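RRNA N-glycosidase (PDB 3CTK) belongs to the ribosome-inactivating proteins and has a single chain that combines a mixed beta sheet with many helices. Local coordinates at residues D20-L25 against Y171-V176; V191-N196 against Q220-S225. All coordinates share one frame; numbering follows the deposited sequence.

Contact 1: D20-L25 against Y171-V176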
loop_
_atom_site.group_PDB
_atom_site.type_symbol
_atom_site.label_atom_id
_atom_site.label_comp_id
_atom_site.label_asym_id
_atom_site.label_seq_id
_atom_site.Cartn_x
_atom_site.Cartn_y
_atom_site.Cartn_z
ATOM N N ASP A 20 11.713 -1.158 6.418
ATOM C CA ASP A 20 11.649 -2.563 6.813
ATOM C C ASP A 20 10.654 -3.330 5.944
ATOM O O ASP A 20 10.863 -4.511 5.647
ATOM C CB ASP A 20 11.274 -2.705 8.296
ATOM C CG ASP A 20 12.385 -2.233 9.228
ATOM O OD1 ASP A 20 13.564 -2.232 8.812
ATOM O OD2 ASP A 20 12.080 -1.872 10.386
ATOM N N LEU A 21 9.575 -2.666 5.533
ATOM C CA LEU A 21 8.582 -3.302 4.672
ATOM C C LEU A 21 9.195 -3.543 3.293
ATOM O O LEU A 21 9.006 -4.606 2.698
ATOM C CB LEU A 21 7.325 -2.428 4.552
ATOM C CG LEU A 21 6.223 -2.876 3.578
ATOM C CD1 LEU A 21 5.808 -4.319 3.842
ATOM C CD2 LEU A 21 5.027 -1.940 3.722
ATOM N N ARG A 22 9.942 -2.568 2.782
ATOM C CA ARG A 22 10.580 -2.744 1.476
ATOM C C ARG A 22 11.548 -3.926 1.514
ATOM O O ARG A 22 11.670 -4.663 0.540
ATOM C CB ARG A 22 11.348 -1.484 1.062
ATOM C CG ARG A 22 10.471 -0.321 0.629
ATOM C CD ARG A 22 11.304 0.916 0.287
ATOM N NE ARG A 22 10.441 2.049 -0.041
ATOM C CZ ARG A 22 10.672 3.303 0.330
ATOM N NH1 ARG A 22 11.753 3.603 1.042
ATOM N NH2 ARG A 22 9.802 4.255 0.017
ATOM N N ASN A 23 12.242 -4.095 2.637
ATOM C CA ASN A 23 13.191 -5.194 2.784
ATOM C C ASN A 23 12.483 -6.541 2.638
ATOM O O ASN A 23 13.041 -7.493 2.088
ATOM C CB ASN A 23 13.883 -5.118 4.151
ATOM C CG ASN A 23 14.890 -3.981 4.242
ATOM O OD1 ASN A 23 15.393 -3.676 5.324
ATOM N ND2 ASN A 23 15.197 -3.360 3.110
ATOM N N GLU A 24 11.253 -6.620 3.134
ATOM C CA GLU A 24 10.469 -7.849 3.044
ATOM C C GLU A 24 9.962 -8.091 1.621
ATOM O O GLU A 24 9.788 -9.235 1.202
ATOM C CB GLU A 24 9.270 -7.784 3.994
ATOM C CG GLU A 24 9.643 -7.731 5.462
ATOM C CD GLU A 24 10.278 -9.017 5.945
ATOM O OE1 GLU A 24 10.962 -8.982 6.990
ATOM O OE2 GLU A 24 10.087 -10.067 5.290
ATOM N N LEU A 25 9.735 -7.009 0.883
ATOM C CA LEU A 25 9.223 -7.097 -0.482
ATOM C C LEU A 25 10.307 -7.277 -1.548
ATOM O O LEU A 25 10.045 -7.830 -2.620
ATOM C CB LEU A 25 8.408 -5.835 -0.807
ATOM C CG LEU A 25 7.210 -5.496 0.086
ATOM C CD1 LEU A 25 6.744 -4.064 -0.190
ATOM C CD2 LEU A 25 6.081 -6.491 -0.164
ATOM N N TYR A 171 8.654 9.041 -3.155
ATOM C CA TYR A 171 8.001 10.347 -3.225
ATOM C C TYR A 171 6.798 10.395 -2.286
ATOM O O TYR A 171 6.604 11.371 -1.550
ATOM C CB TYR A 171 7.517 10.657 -4.646
ATOM C CG TYR A 171 6.833 12.006 -4.736
ATOM C CD1 TYR A 171 7.578 13.186 -4.779
ATOM C CD2 TYR A 171 5.442 12.108 -4.706
ATOM C CE1 TYR A 171 6.956 14.431 -4.787
ATOM C CE2 TYR A 171 4.809 13.353 -4.713
ATOM C CZ TYR A 171 5.572 14.506 -4.752
ATOM O OH TYR A 171 4.953 15.735 -4.749
ATOM N N ILE A 172 5.989 9.340 -2.321
ATOM C CA ILE A 172 4.807 9.263 -1.475
ATOM C C ILE A 172 5.225 9.117 -0.013
ATOM O O ILE A 172 4.621 9.718 0.873
ATOM C CB ILE A 172 3.891 8.086 -1.911
ATOM C CG1 ILE A 172 3.403 8.333 -3.341
ATOM C CG2 ILE A 172 2.695 7.957 -0.968
ATOM C CD1 ILE A 172 2.439 7.272 -3.874
ATOM N N GLU A 173 6.267 8.332 0.244
ATOM C CA GLU A 173 6.747 8.171 1.612
ATOM C C GLU A 173 7.130 9.547 2.163
ATOM O O GLU A 173 6.825 9.879 3.314
ATOM C CB GLU A 173 7.974 7.257 1.657
ATOM C CG GLU A 173 8.520 7.060 3.066
ATOM C CD GLU A 173 9.913 6.465 3.091
ATOM O OE1 GLU A 173 10.462 6.148 2.009
ATOM O OE2 GLU A 173 10.462 6.318 4.203
ATOM N N THR A 174 7.787 10.354 1.335
ATOM C CA THR A 174 8.208 11.680 1.775
ATOM C C THR A 174 7.029 12.609 2.037
ATOM O O THR A 174 7.082 13.432 2.951
ATOM C CB THR A 174 9.175 12.325 0.762
ATOM O OG1 THR A 174 10.358 11.522 0.668
ATOM C CG2 THR A 174 9.575 13.719 1.216
ATOM N N GLU A 175 5.963 12.483 1.250
ATOM C CA GLU A 175 4.784 13.321 1.468
ATOM C C GLU A 175 4.197 13.010 2.839
ATOM O O GLU A 175 3.815 13.916 3.584
ATOM C CB GLU A 175 3.721 13.073 0.387
ATOM C CG GLU A 175 4.055 13.675 -0.968
ATOM C CD GLU A 175 4.192 15.186 -0.911
ATOM O OE1 GLU A 175 3.169 15.876 -0.700
ATOM O OE2 GLU A 175 5.326 15.683 -1.070
ATOM N N VAL A 176 4.130 11.727 3.180
ATOM C CA VAL A 176 3.584 11.338 4.474
ATOM C C VAL A 176 4.478 11.838 5.603
ATOM O O VAL A 176 3.989 12.335 6.614
ATOM C CB VAL A 176 3.414 9.801 4.579
ATOM C CG1 VAL A 176 2.982 9.412 5.992
ATOM C CG2 VAL A 176 2.371 9.333 3.573
#
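Arg-22 and Glu-173, with CA atoms 11.6 Å apart on two helices, meet in a salt bridge through one carboxylate oxygen. On the arginine, CG lies beside the backbone N (chi1 -74°) and the chain then runs straight from CG to NE, which carries the guanidinium clear of its own helix. Glu-173 answers with CG swung anti to its backbone N and an extended chain beyond. The two flat groups are turned well out of a common plane, 66° apart, and NH1 and NH2 both turn to the single oxygen OE1 in place of a pairing of two nitrogens with two oxygens. OE1 of Glu-173 sits at the guanidinium edge, somewhat out of its plane and 2.8 Å from NH2 of Arg-22, and NH2 comes at it from above the carboxylate plane in a bent bond (N-H...O 136°). A second, weak bond joins Arg-22 NH1 to the same OE1 at 3.0 Å. The pair links helix 14-25, near the start of the chain, to helix 170-180 in the ribosome-inactivating protein fold. Helix 149-168 supplies further partners: Arg-22 NE bonds to the carbonyl of Ala-167 and NH2 also to that of Ala-166, which should fix the rotation of the guanidinium. Glu-173 is packed against Tyr-14, Pro-15 and Ile-18 from the earlier part of helix 14-25.

Contact 2: V191-N196 against Q220-S225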
loop_
_atom_site.group_PDB
_atom_site.type_symbol
_atom_site.label_atom_id
_atom_site.label_comp_id
_atom_site.label_asym_id
_atom_site.label_seq_id
_atom_site.Cartn_x
_atom_site.Cartn_y
_atom_site.Cartn_z
ATOM N N VAL A 191 1.092 12.385 -6.396
ATOM C CA VAL A 191 0.877 11.196 -5.577
ATOM C C VAL A 191 -0.119 10.282 -6.291
ATOM O O VAL A 191 0.141 9.096 -6.494
ATOM C CB VAL A 191 0.325 11.567 -4.188
ATOM C CG1 VAL A 191 -0.058 10.303 -3.424
ATOM C CG2 VAL A 191 1.371 12.354 -3.408
ATOM N N LEU A 192 -1.250 10.850 -6.690
ATOM C CA LEU A 192 -2.287 10.095 -7.385
ATOM C C LEU A 192 -1.808 9.515 -8.716
ATOM O O LEU A 192 -2.137 8.379 -9.057
ATOM C CB LEU A 192 -3.519 10.984 -7.606
ATOM C CG LEU A 192 -4.569 10.994 -6.486
ATOM C CD1 LEU A 192 -3.908 10.907 -5.131
ATOM C CD2 LEU A 192 -5.424 12.247 -6.599
ATOM N N ASN A 193 -1.018 10.285 -9.457
ATOM C CA ASN A 193 -0.518 9.826 -10.750
ATOM C C ASN A 193 0.412 8.621 -10.596
ATOM O O ASN A 193 0.316 7.652 -11.352
ATOM C CB ASN A 193 0.219 10.960 -11.467
ATOM C CG ASN A 193 0.636 10.582 -12.871
ATOM O OD1 ASN A 193 -0.207 10.323 -13.733
ATOM N ND2 ASN A 193 1.939 10.544 -13.112
ATOM N N LEU A 194 1.315 8.684 -9.622
ATOM C CA LEU A 194 2.241 7.579 -9.384
ATOM C C LEU A 194 1.462 6.327 -8.989
ATOM O O LEU A 194 1.759 5.227 -9.459
ATOM C CB LEU A 194 3.251 7.955 -8.288
ATOM C CG LEU A 194 4.283 9.031 -8.674
ATOM C CD1 LEU A 194 5.103 9.427 -7.465
ATOM C CD2 LEU A 194 5.192 8.503 -9.773
ATOM N N GLU A 195 0.459 6.497 -8.131
ATOM C CA GLU A 195 -0.366 5.373 -7.698
ATOM C C GLU A 195 -1.020 4.686 -8.898
ATOM O O GLU A 195 -1.129 3.459 -8.940
ATOM C CB GLU A 195 -1.461 5.850 -6.732
ATOM C CG GLU A 195 -0.951 6.324 -5.376
ATOM C CD GLU A 195 -2.071 6.816 -4.471
ATOM O OE1 GLU A 195 -3.247 6.769 -4.900
ATOM O OE2 GLU A 195 -1.778 7.251 -3.332
ATOM N N ASN A 196 -1.447 5.479 -9.875
ATOM C CA ASN A 196 -2.098 4.937 -11.060
ATOM C C ASN A 196 -1.146 4.335 -12.085
ATOM O O ASN A 196 -1.598 3.671 -13.020
ATOM C CB ASN A 196 -2.925 6.015 -11.776
ATOM C CG ASN A 196 -4.012 6.613 -10.901
ATOM O OD1 ASN A 196 -4.571 5.946 -10.032
ATOM N ND2 ASN A 196 -4.330 7.881 -11.147
ATOM N N GLN A 220 4.468 9.264 -19.662
ATOM C CA GLN A 220 3.713 10.512 -19.621
ATOM C C GLN A 220 3.128 10.637 -18.219
ATOM O O GLN A 220 2.031 10.147 -17.952
ATOM C CB GLN A 220 2.594 10.478 -20.666
ATOM C CG GLN A 220 3.047 9.966 -22.028
ATOM C CD GLN A 220 4.061 10.874 -22.695
ATOM O OE1 GLN A 220 4.869 10.428 -23.514
ATOM N NE2 GLN A 220 4.016 12.155 -22.361
ATOM N N LEU A 221 3.868 11.293 -17.329
ATOM C CA LEU A 221 3.442 11.455 -15.945
ATOM C C LEU A 221 2.933 12.859 -15.617
ATOM O O LEU A 221 2.797 13.702 -16.507
ATOM C CB LEU A 221 4.598 11.061 -15.016
ATOM C CG LEU A 221 5.121 9.641 -15.298
ATOM C CD1 LEU A 221 6.283 9.303 -14.371
ATOM C CD2 LEU A 221 3.986 8.638 -15.116
ATOM N N ILE A 222 2.649 13.098 -14.338
ATOM C CA ILE A 222 2.119 14.381 -13.878
ATOM C C ILE A 222 2.878 14.934 -12.671
ATOM O O ILE A 222 3.219 14.192 -11.748
ATOM C CB ILE A 222 0.625 14.233 -13.508
ATOM C CG1 ILE A 222 -0.148 13.720 -14.727
ATOM C CG2 ILE A 222 0.060 15.565 -13.023
ATOM C CD1 ILE A 222 -1.580 13.314 -14.438
ATOM N N SER A 223 3.129 16.243 -12.682
ATOM C CA SER A 223 3.853 16.908 -11.598
ATOM C C SER A 223 2.936 17.242 -10.425
ATOM O O SER A 223 1.714 17.130 -10.524
ATOM C CB SER A 223 4.484 18.206 -12.105
ATOM O OG SER A 223 3.497 19.215 -12.234
ATOM N N PRO A 224 3.518 17.670 -9.291
ATOM C CA PRO A 224 2.730 18.018 -8.102
ATOM C C PRO A 224 1.685 19.109 -8.353
ATOM O O PRO A 224 0.671 19.184 -7.650
ATOM C CB PRO A 224 3.794 18.463 -7.104
ATOM C CG PRO A 224 4.973 17.615 -7.481
ATOM C CD PRO A 224 4.962 17.704 -8.989
ATOM N N SER A 225 1.934 19.952 -9.352
ATOM C CA SER A 225 1.021 21.042 -9.688
ATOM C C SER A 225 0.076 20.707 -10.843
ATOM O O SER A 225 -0.585 21.591 -11.393
ATOM C CB SER A 225 1.820 22.302 -10.030
ATOM O OG SER A 225 2.706 22.064 -11.107
#
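Asn-193 points from its helix toward Leu-221 and Ile-222 at the end of the strand, and nearly all of the contact runs through this one side chain. Starting at CB, the first neighbour is Ile-222, whose own CB lies 3.9 Å from CB of Asn-193. The next step outward is set by chi1 of -174°, with CG anti to the backbone N; CG of Asn-193 thereby comes to rest 3.7 Å from CB of Ile-222. At the amide tip the two branches part company, one lying by CG1 and CD1 of the isoleucine, the other by the backbone N of Ile-222 and the side chain of Leu-221. Which of them is oxygen and which nitrogen is doubtful, since the amide is probably turned over in the model. The branch modelled as OD1 is 3.4 Å from CD1 of Ile-222, and the one modelled as ND2 is 2.9 Å from the backbone N of Ile-222. With the amide turned back, that last approach may be a hydrogen bond. Helix 189-196 thus lies against the last residues of strand 214-222, which pairs with strand 228-233 in a two-stranded antiparallel sheet, a beta hairpin late in the chain. Leu-221, crossing the asparagine side chain at about a right angle, brings CB to 3.3 Å and CD2 to 3.4 Å from the Asn-193 branch modelled as ND2. Leu-221 also touches Trp-229 and Val-231 of the partner strand; Ile-222 also touches Phe-189 at the start of the helix.

How the contacts relate
The centre of contact 1 lies about 9 Å from the centre of the chain, that of contact 2 about 16 Å, yet contact 2 is the more buried, with the larger shared surface. Their chemistry differs: contact 1 joins two helices by opposite charges, whereas contact 2 is close packing of an amide against aliphatic side chains and backbone. They share no element, but helices 170-180 and 189-196 follow one another in the chain and pack together, with Ile-172 CD1 3.8 Å from Glu-195 CG. Tyr-171 spans both halves of contact 2, touching Val-191 on the helix and Pro-224 beyond the strand.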